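Local atomic coordinates of pirin-like protein YHAK (Escherichia coli, PDB entry 2VEC), a protein that is a monomeric cytoplasmic bicupin of the pirin family that is redox sensitive and lacks quercetin 2,3-dioxygenase activity. Residues A[197-202]-A[251-256]; A[184-189]-A[246-251]; A[213-218]-A[239-244]. All blocks are in the same frame, centred on the assembly; numbering follows the deposited sequence.

In the fold
All three contacts lie in the C-terminal cupin domain. Contact 2 is the buried one: it pairs strands 183-189 and 247-254 in one sheet. Contact 3 pairs strands 213-217 and 238-243 in the opposing sheet and lies nearer the surface. Contact 1 joins the two sheets at one end, because 197-202 leaves strand 194-198 and runs beside the end of strand 247-254. Contacts 1 and 2 share Leu-251. Phe-197 of contact 1 packs on Ile-187 of contact 2 and Leu-241 of contact 3. Contacts 1 and 3 are partly buried and each pairs a histidine with a carboxylate (His-200 with Asp-253, His-214 with Asp-244); in contact 2 His-186 instead accepts from Arg-248.

Contact 1 of 3, residues A[197-202]-A[251-256]; sequences FQLHGP and LIDLPV
Segments 197-202 and 251-256 run in nearly the same direction, 21° apart, and draw closest at Gly-201 and Pro-255, whose CA atoms are 4.4 Å apart. The first segment leaves its strand after Gln-198. The carboxylate of Asp-253 meets the turn that follows. The CG of Asp-253 stands opposite the backbone N (chi1 170°), which points the carboxylate at the first segment. OD2 accepts two bonds from one residue. The backbone N of His-200 is 2.7 Å from OD2 of Asp-253, with an almost straight bond of 171°. The ring ND1 of His-200 lies 3.1 Å from the same OD2 of Asp-253, which sits at the ring edge. Both donors come from the syn side but are tilted from the carboxylate plane. OD1 of Asp-253 uses its syn lone pair for the backbone N of Gly-201, at 2.8 Å. A water donates to OD2 of Asp-253 and also to O of Gln-198. The CD1 methyl of Leu-199 rests 3.5 Å from CG of Asp-253. The same CD1 of Leu-199 touches CD2 of Leu-251 at 3.9 Å. The second methyl of Leu-251, CD1, packs against the ring of Phe-197. Having no side chain, Gly-201 brings its CA within 3.3 Å of O of Leu-254. Nearby, Arg-203 forms a salt bridge with the C-terminal carboxylate of Val-256. The His-200 ring also stacks on Trp-183. Asp-253 is buried, yet three N-H groups and a water point at its oxygens. This would favour the ionised form and probably helps hold the shape of the turn.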
loop_
_atom_site.group_PDB
_atom_site.type_symbol
_atom_site.label_atom_id
_atom_site.label_comp_id
_atom_site.label_asym_id
_atom_site.label_seq_id
_atom_site.Cartn_x
_atom_site.Cartn_y
_atom_site.Cartn_z
ATOM N N PHE A 197 10.394 -5.581 -12.469
ATOM C CA PHE A 197 9.198 -4.756 -12.725
ATOM C C PHE A 197 9.471 -3.779 -13.876
ATOM O O PHE A 197 10.531 -3.137 -13.937
ATOM C CB PHE A 197 8.738 -4.016 -11.457
ATOM C CG PHE A 197 8.532 -4.926 -10.275
ATOM C CD1 PHE A 197 7.265 -5.441 -9.990
ATOM C CD2 PHE A 197 9.606 -5.297 -9.476
ATOM C CE1 PHE A 197 7.059 -6.308 -8.891
ATOM C CE2 PHE A 197 9.431 -6.173 -8.388
ATOM C CZ PHE A 197 8.153 -6.670 -8.095
ATOM N N GLN A 198 8.512 -3.678 -14.786
ATOM C CA GLN A 198 8.547 -2.716 -15.876
ATOM C C GLN A 198 7.613 -1.587 -15.442
ATOM O O GLN A 198 6.459 -1.822 -15.099
ATOM C CB GLN A 198 8.053 -3.358 -17.186
ATOM C CG GLN A 198 9.047 -4.372 -17.821
ATOM C CD GLN A 198 8.812 -4.674 -19.317
ATOM O OE1 GLN A 198 7.804 -5.275 -19.711
ATOM N NE2 GLN A 198 9.792 -4.309 -20.149
ATOM N N LEU A 199 8.108 -0.362 -15.439
ATOM C CA LEU A 199 7.340 0.751 -14.919
ATOM C C LEU A 199 6.630 1.489 -16.048
ATOM O O LEU A 199 7.197 1.681 -17.147
ATOM C CB LEU A 199 8.262 1.694 -14.125
ATOM C CG LEU A 199 8.683 1.370 -12.671
ATOM C CD1 LEU A 199 7.543 1.551 -11.717
ATOM C CD2 LEU A 199 9.273 -0.017 -12.484
ATOM N N HIS A 200 5.368 1.825 -15.798
ATOM C CA HIS A 200 4.549 2.648 -16.659
ATOM C C HIS A 200 4.861 4.140 -16.488
ATOM O O HIS A 200 5.088 4.829 -17.457
ATOM C CB HIS A 200 3.068 2.389 -16.406
ATOM C CG HIS A 200 2.621 1.005 -16.772
ATOM N ND1 HIS A 200 2.551 -0.021 -15.850
ATOM C CD2 HIS A 200 2.249 0.470 -17.959
ATOM C CE1 HIS A 200 2.124 -1.126 -16.456
ATOM N NE2 HIS A 200 1.914 -0.847 -17.727
ATOM N N GLY A 201 4.875 4.618 -15.243
ATOM C CA GLY A 201 5.105 6.044 -14.952
ATOM C C GLY A 201 6.563 6.356 -14.658
ATOM O O GLY A 201 7.415 5.456 -14.642
ATOM N N PRO A 202 6.871 7.650 -14.462
ATOM C CA PRO A 202 8.220 8.163 -14.293
ATOM C C PRO A 202 8.671 8.135 -12.819
ATOM O O PRO A 202 9.738 8.622 -12.492
ATOM C CB PRO A 202 8.083 9.606 -14.792
ATOM C CG PRO A 202 6.720 10.028 -14.274
ATOM C CD PRO A 202 5.874 8.741 -14.506
ATOM N N LEU A 251 5.730 -2.182 -4.369
ATOM C CA LEU A 251 6.324 -1.282 -5.340
ATOM C C LEU A 251 5.135 -0.581 -5.962
ATOM O O LEU A 251 4.182 -1.244 -6.457
ATOM C CB LEU A 251 7.120 -2.012 -6.427
ATOM C CG LEU A 251 7.857 -1.071 -7.425
ATOM C CD1 LEU A 251 9.127 -1.722 -7.984
ATOM C CD2 LEU A 251 6.903 -0.733 -8.603
ATOM N N ILE A 252 5.168 0.750 -5.897
ATOM C CA ILE A 252 4.068 1.556 -6.456
ATOM C C ILE A 252 4.572 2.302 -7.666
ATOM O O ILE A 252 5.562 3.031 -7.576
ATOM C CB ILE A 252 3.521 2.579 -5.447
ATOM C CG1 ILE A 252 3.554 1.996 -4.026
ATOM C CG2 ILE A 252 2.127 3.076 -5.925
ATOM C CD1 ILE A 252 2.942 2.911 -2.871
ATOM N N ASP A 253 3.888 2.132 -8.799
ATOM C CA ASP A 253 4.300 2.731 -10.065
ATOM C C ASP A 253 3.394 3.950 -10.232
ATOM O O ASP A 253 2.163 3.814 -10.324
ATOM C CB ASP A 253 4.044 1.631 -11.125
ATOM C CG ASP A 253 4.159 2.087 -12.552
ATOM O OD1 ASP A 253 4.180 3.303 -12.869
ATOM O OD2 ASP A 253 4.181 1.160 -13.433
ATOM N N LEU A 254 3.993 5.148 -10.194
ATOM C CA LEU A 254 3.278 6.395 -10.047
ATOM C C LEU A 254 3.406 7.258 -11.299
ATOM O O LEU A 254 4.458 7.250 -11.967
ATOM C CB LEU A 254 3.861 7.179 -8.820
ATOM C CG LEU A 254 3.542 6.460 -7.481
ATOM C CD1 LEU A 254 4.668 6.807 -6.468
ATOM C CD2 LEU A 254 2.161 6.830 -6.947
ATOM N N PRO A 255 2.325 7.964 -11.665
ATOM C CA PRO A 255 2.176 8.613 -12.980
ATOM C C PRO A 255 2.881 9.959 -13.173
ATOM O O PRO A 255 2.975 10.465 -14.321
ATOM C CB PRO A 255 0.651 8.795 -13.101
ATOM C CG PRO A 255 0.190 8.939 -11.681
ATOM C CD PRO A 255 1.094 8.065 -10.840
ATOM N N VAL A 256 3.376 10.556 -12.080
ATOM C CA VAL A 256 3.973 11.920 -12.193
ATOM C C VAL A 256 4.996 12.140 -11.092
ATOM O O VAL A 256 4.847 11.576 -10.002
ATOM C CB VAL A 256 2.894 13.036 -12.131
ATOM C CG1 VAL A 256 2.113 12.976 -10.808
ATOM C CG2 VAL A 256 3.517 14.471 -12.427
ATOM O OXT VAL A 256 5.977 12.891 -11.262
HETATM O O HOH W 1 4.367 -1.390 -12.843
#

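Contact 2 of 3, residues A[184-189]-A[246-251]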
loop_
_atom_site.group_PDB
_atom_site.type_symbol
_atom_site.label_atom_id
_atom_site.label_comp_id
_atom_site.label_asym_id
_atom_site.label_seq_id
_atom_site.Cartn_x
_atom_site.Cartn_y
_atom_site.Cartn_z
ATOM N N LEU A 184 0.106 -1.070 -8.551
ATOM C CA LEU A 184 0.618 -1.396 -7.202
ATOM C C LEU A 184 0.908 -2.871 -7.159
ATOM O O LEU A 184 0.041 -3.680 -7.534
ATOM C CB LEU A 184 -0.452 -1.103 -6.149
ATOM C CG LEU A 184 -0.128 -1.421 -4.683
ATOM C CD1 LEU A 184 1.161 -0.649 -4.210
ATOM C CD2 LEU A 184 -1.309 -1.086 -3.709
ATOM N N HIS A 185 2.107 -3.201 -6.700
ATOM C CA HIS A 185 2.571 -4.581 -6.666
ATOM C C HIS A 185 2.908 -4.936 -5.228
ATOM O O HIS A 185 3.517 -4.119 -4.503
ATOM C CB HIS A 185 3.838 -4.758 -7.515
ATOM C CG HIS A 185 3.688 -4.293 -8.939
ATOM N ND1 HIS A 185 3.347 -5.149 -9.964
ATOM C CD2 HIS A 185 3.868 -3.080 -9.506
ATOM C CE1 HIS A 185 3.310 -4.483 -11.104
ATOM N NE2 HIS A 185 3.624 -3.222 -10.855
ATOM N N HIS A 186 2.545 -6.157 -4.858
ATOM C CA HIS A 186 2.861 -6.754 -3.546
ATOM C C HIS A 186 3.892 -7.832 -3.787
ATOM O O HIS A 186 3.698 -8.682 -4.653
ATOM C CB HIS A 186 1.600 -7.340 -2.915
ATOM C CG HIS A 186 1.831 -7.946 -1.542
ATOM N ND1 HIS A 186 1.469 -9.236 -1.233
ATOM C CD2 HIS A 186 2.356 -7.423 -0.402
ATOM C CE1 HIS A 186 1.802 -9.511 0.020
ATOM N NE2 HIS A 186 2.318 -8.417 0.563
ATOM N N ILE A 187 4.991 -7.784 -3.028
ATOM C CA ILE A 187 6.169 -8.640 -3.237
ATOM C C ILE A 187 6.444 -9.508 -2.023
ATOM O O ILE A 187 6.469 -9.012 -0.920
ATOM C CB ILE A 187 7.441 -7.735 -3.510
ATOM C CG1 ILE A 187 7.289 -7.036 -4.850
ATOM C CG2 ILE A 187 8.773 -8.563 -3.543
ATOM C CD1 ILE A 187 6.948 -5.547 -4.744
ATOM N N VAL A 188 6.632 -10.809 -2.218
ATOM C CA VAL A 188 6.954 -11.706 -1.100
ATOM C C VAL A 188 8.102 -12.558 -1.589
ATOM O O VAL A 188 7.914 -13.374 -2.504
ATOM C CB VAL A 188 5.721 -12.614 -0.672
ATOM C CG1 VAL A 188 6.073 -13.470 0.570
ATOM C CG2 VAL A 188 4.470 -11.712 -0.378
ATOM N N LEU A 189 9.275 -12.377 -1.001
ATOM C CA LEU A 189 10.504 -13.067 -1.469
ATOM C C LEU A 189 11.260 -13.657 -0.296
ATOM O O LEU A 189 11.249 -13.052 0.793
ATOM C CB LEU A 189 11.452 -12.078 -2.184
ATOM C CG LEU A 189 10.950 -11.431 -3.492
ATOM C CD1 LEU A 189 11.873 -10.323 -4.016
ATOM C CD2 LEU A 189 10.622 -12.469 -4.594
ATOM N N PRO A 246 14.082 -12.484 4.524
ATOM C CA PRO A 246 12.688 -12.736 4.104
ATOM C C PRO A 246 11.927 -11.418 4.013
ATOM O O PRO A 246 12.067 -10.584 4.899
ATOM C CB PRO A 246 12.140 -13.625 5.221
ATOM C CG PRO A 246 13.375 -14.338 5.776
ATOM C CD PRO A 246 14.474 -13.292 5.703
ATOM N N LEU A 247 11.163 -11.205 2.940
ATOM C CA LEU A 247 10.713 -9.862 2.606
ATOM C C LEU A 247 9.217 -9.823 2.274
ATOM O O LEU A 247 8.710 -10.726 1.613
ATOM C CB LEU A 247 11.491 -9.392 1.378
ATOM C CG LEU A 247 11.107 -8.055 0.757
ATOM C CD1 LEU A 247 11.597 -6.929 1.660
ATOM C CD2 LEU A 247 11.659 -7.954 -0.667
ATOM N N ARG A 248 8.519 -8.784 2.741
ATOM C CA ARG A 248 7.256 -8.397 2.124
ATOM C C ARG A 248 7.433 -6.922 1.810
ATOM O O ARG A 248 7.922 -6.157 2.671
ATOM C CB ARG A 248 6.070 -8.606 3.040
ATOM C CG ARG A 248 5.608 -10.066 3.115
ATOM C CD ARG A 248 4.331 -10.152 3.927
ATOM N NE ARG A 248 3.196 -9.432 3.344
ATOM C CZ ARG A 248 1.983 -9.475 3.890
ATOM N NH1 ARG A 248 1.809 -10.221 5.001
ATOM N NH2 ARG A 248 0.980 -8.805 3.344
ATOM N N ALA A 249 7.062 -6.523 0.593
ATOM C CA ALA A 249 7.251 -5.151 0.176
ATOM C C ALA A 249 6.156 -4.714 -0.787
ATOM O O ALA A 249 5.417 -5.555 -1.335
ATOM C CB ALA A 249 8.629 -5.010 -0.518
ATOM N N LEU A 250 6.122 -3.422 -1.065
ATOM C CA LEU A 250 5.252 -2.899 -2.109
ATOM C C LEU A 250 6.125 -2.153 -3.096
ATOM O O LEU A 250 7.144 -1.551 -2.701
ATOM C CB LEU A 250 4.287 -1.856 -1.522
ATOM C CG LEU A 250 3.259 -2.332 -0.496
ATOM C CD1 LEU A 250 2.394 -1.153 0.009
ATOM C CD2 LEU A 250 2.366 -3.472 -1.026
ATOM N N LEU A 251 5.730 -2.182 -4.369
ATOM C CA LEU A 251 6.324 -1.282 -5.340
ATOM C C LEU A 251 5.135 -0.581 -5.962
ATOM O O LEU A 251 4.182 -1.244 -6.457
ATOM C CB LEU A 251 7.120 -2.012 -6.427
ATOM C CG LEU A 251 7.857 -1.071 -7.425
ATOM C CD1 LEU A 251 9.127 -1.722 -7.984
ATOM C CD2 LEU A 251 6.903 -0.733 -8.603
#
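His-186 swings its ring carbon CG to the side opposite its backbone N (chi1 -179°), which carries the imidazole toward the neighbouring strand, and Arg-248 bends at chi3 (63°), which turns its NE to that ring. NE of Arg-248 donates to NE2 of His-186 at 3.1 Å. The donor lies in the imidazole plane, at the ring edge, while the guanidinium plane is turned 78° from the ring. NE2 therefore acts as an acceptor here. The aliphatic part of Arg-248 lies alongside Val-188, with CG 4.0 Å from CG2 of Val-188. The opposite face carries Ile-187, Leu-189, Leu-247, Ala-249 and Leu-251, with His-185 at one end. Ile-187 reaches CD1 to CB of Leu-251 at 3.9 Å and sets its CG2 4.1 Å from CD2 of Leu-247. That same Leu-247 methyl also meets CD1 of Leu-189. CB of Ala-249 lies 4.2 Å from CB of Ile-187. The strands are antiparallel, and His-185/Leu-251, Ile-187/Ala-249 and Leu-189/Leu-247 are hydrogen-bonded pairs. Each has two backbone bonds. On the face of Ile-187, Phe-197 packs on Ile-187 and meets the His-185 ring edge-to-face. On the other face Leu-184 and Leu-250 touch Leu-140 of strand 135-143. One face thus lines the interior of the C-terminal cupin barrel and the other packs in part, through Leu-184 and Leu-250, on strand 135-143 of the N-terminal cupin, consistent with a bicupin.

Contact 3 of 3, residues A[213-218]-A[239-244]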
loop_
_atom_site.group_PDB
_atom_site.type_symbol
_atom_site.label_atom_id
_atom_site.label_comp_id
_atom_site.label_asym_id
_atom_site.label_seq_id
_atom_site.Cartn_x
_atom_site.Cartn_y
_atom_site.Cartn_z
ATOM N N PHE A 213 15.849 -5.031 1.713
ATOM C CA PHE A 213 16.007 -5.360 0.304
ATOM C C PHE A 213 16.707 -4.225 -0.398
ATOM O O PHE A 213 16.849 -3.139 0.164
ATOM C CB PHE A 213 14.659 -5.688 -0.367
ATOM C CG PHE A 213 13.677 -4.535 -0.501
ATOM C CD1 PHE A 213 13.033 -3.987 0.619
ATOM C CD2 PHE A 213 13.318 -4.052 -1.768
ATOM C CE1 PHE A 213 12.049 -2.937 0.474
ATOM C CE2 PHE A 213 12.360 -3.009 -1.918
ATOM C CZ PHE A 213 11.710 -2.463 -0.789
ATOM N N HIS A 214 17.163 -4.484 -1.617
ATOM C CA HIS A 214 17.699 -3.401 -2.408
ATOM C C HIS A 214 17.143 -3.403 -3.804
ATOM O O HIS A 214 16.561 -4.384 -4.253
ATOM C CB HIS A 214 19.233 -3.402 -2.409
ATOM C CG HIS A 214 19.855 -4.698 -2.850
ATOM N ND1 HIS A 214 19.926 -5.811 -2.034
ATOM C CD2 HIS A 214 20.457 -5.047 -4.015
ATOM C CE1 HIS A 214 20.538 -6.791 -2.683
ATOM N NE2 HIS A 214 20.898 -6.342 -3.875
ATOM N N ALA A 215 17.259 -2.262 -4.467
ATOM C CA ALA A 215 16.771 -2.144 -5.823
ATOM C C ALA A 215 17.954 -1.918 -6.750
ATOM O O ALA A 215 18.887 -1.184 -6.407
ATOM C CB ALA A 215 15.801 -1.020 -5.926
ATOM N N LEU A 216 17.907 -2.577 -7.908
ATOM C CA LEU A 216 18.842 -2.371 -9.007
ATOM C C LEU A 216 18.124 -1.814 -10.229
ATOM O O LEU A 216 16.963 -2.149 -10.501
ATOM C CB LEU A 216 19.498 -3.694 -9.428
ATOM C CG LEU A 216 19.811 -4.773 -8.385
ATOM C CD1 LEU A 216 20.087 -6.100 -9.081
ATOM C CD2 LEU A 216 21.070 -4.312 -7.684
ATOM N N THR A 217 18.834 -0.969 -10.966
ATOM C CA THR A 217 18.418 -0.494 -12.287
ATOM C C THR A 217 19.655 -0.612 -13.162
ATOM O O THR A 217 20.764 -0.347 -12.698
ATOM C CB THR A 217 17.922 0.964 -12.265
ATOM O OG1 THR A 217 18.930 1.819 -11.706
ATOM C CG2 THR A 217 16.706 1.076 -11.400
ATOM N N HIS A 218 19.472 -1.075 -14.398
ATOM C CA HIS A 218 20.584 -1.299 -15.328
ATOM C C HIS A 218 21.681 -2.161 -14.698
ATOM O O HIS A 218 22.875 -1.954 -14.974
ATOM C CB HIS A 218 21.188 0.028 -15.847
ATOM C CG HIS A 218 20.166 1.041 -16.256
ATOM N ND1 HIS A 218 19.944 2.201 -15.541
ATOM C CD2 HIS A 218 19.293 1.064 -17.291
ATOM C CE1 HIS A 218 18.977 2.894 -16.118
ATOM N NE2 HIS A 218 18.568 2.228 -17.183
ATOM N N ILE A 239 12.985 -1.948 -12.878
ATOM C CA ILE A 239 13.557 -2.027 -11.537
ATOM C C ILE A 239 13.545 -3.488 -11.074
ATOM O O ILE A 239 12.539 -4.196 -11.235
ATOM C CB ILE A 239 12.765 -1.185 -10.495
ATOM C CG1 ILE A 239 12.774 0.328 -10.833
ATOM C CG2 ILE A 239 13.410 -1.348 -9.133
ATOM C CD1 ILE A 239 11.881 1.166 -9.881
ATOM N N THR A 240 14.674 -3.936 -10.541
ATOM C CA THR A 240 14.791 -5.278 -9.996
ATOM C C THR A 240 14.963 -5.132 -8.510
ATOM O O THR A 240 15.792 -4.325 -8.072
ATOM C CB THR A 240 16.015 -6.022 -10.548
ATOM O OG1 THR A 240 15.837 -6.229 -11.941
ATOM C CG2 THR A 240 16.165 -7.380 -9.873
ATOM N N LEU A 241 14.184 -5.911 -7.757
ATOM C CA LEU A 241 14.242 -5.909 -6.307
ATOM C C LEU A 241 14.850 -7.195 -5.834
ATOM O O LEU A 241 14.467 -8.281 -6.304
ATOM C CB LEU A 241 12.833 -5.833 -5.711
ATOM C CG LEU A 241 11.999 -4.581 -6.061
ATOM C CD1 LEU A 241 10.718 -4.639 -5.264
ATOM C CD2 LEU A 241 12.798 -3.293 -5.799
ATOM N N VAL A 242 15.745 -7.097 -4.854
ATOM C CA VAL A 242 16.455 -8.301 -4.377
ATOM C C VAL A 242 16.346 -8.358 -2.853
ATOM O O VAL A 242 16.703 -7.376 -2.162
ATOM C CB VAL A 242 17.962 -8.285 -4.764
ATOM C CG1 VAL A 242 18.667 -9.572 -4.284
ATOM C CG2 VAL A 242 18.147 -8.100 -6.279
ATOM N N ALA A 243 15.872 -9.485 -2.328
ATOM C CA ALA A 243 15.674 -9.600 -0.887
ATOM C C ALA A 243 16.978 -9.851 -0.149
ATOM O O ALA A 243 17.776 -10.683 -0.558
ATOM C CB ALA A 243 14.642 -10.687 -0.553
ATOM N N ASP A 244 17.181 -9.099 0.933
ATOM C CA ASP A 244 18.327 -9.290 1.793
ATOM C C ASP A 244 17.982 -9.984 3.081
ATOM O O ASP A 244 18.870 -10.249 3.897
ATOM C CB ASP A 244 18.968 -7.953 2.092
ATOM C CG ASP A 244 19.559 -7.341 0.874
ATOM O OD1 ASP A 244 20.333 -8.042 0.196
ATOM O OD2 ASP A 244 19.208 -6.190 0.571
#
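The imidazole of His-214 has CB of Val-242 over one face, 3.9 Å from the ring centroid, in a CH-pi contact. The carboxylate of Asp-244 comes to its edge. Leu-216 of the same strand also meets the ring edge, through CD2. The Phe-213 ring, on the other side of the sheet, is touched at its edge by CD2 of Leu-241, 3.9 Å from CE2 of Phe-213. ND1 of His-214 donates to OD2 of Asp-244 at 2.7 Å, in a nearly straight bond of 169°. OD2 uses its syn lone pair. The ring and carboxylate planes differ by only 12°, so the two groups lie almost flat with each other. CG of His-214 takes the crowded position between its backbone N and carbonyl carbon (chi1 55°), which lays the ring over Val-242 and within reach of Asp-244. The ND1 bond to Asp-244 probably helps hold the ring against rotation. Beside it, CD1 of Leu-216 packs on CG2 of Val-242 at 4.0 Å. On the Phe-213 side, CB of Ala-215 touches CD2 of Leu-241 at 3.8 Å. The strands are antiparallel. His-214/Val-242 and Leu-216/Thr-240 are hydrogen-bonded pairs, the shortest backbone bond being N of Leu-216 to O of Thr-240 at 2.7 Å. OG1 of Thr-240 is hydrogen-bonded to ND2 of Asn-196 of strand 194-198. The two strands form the middle of a four-stranded sheet. Strand 194-198 pairs with 238-243 on one side, and strand 220-225 pairs with 213-217 on the other. Phe-213 and Ala-215 point to the opposing sheet and rest on Leu-206 of strand 203-208.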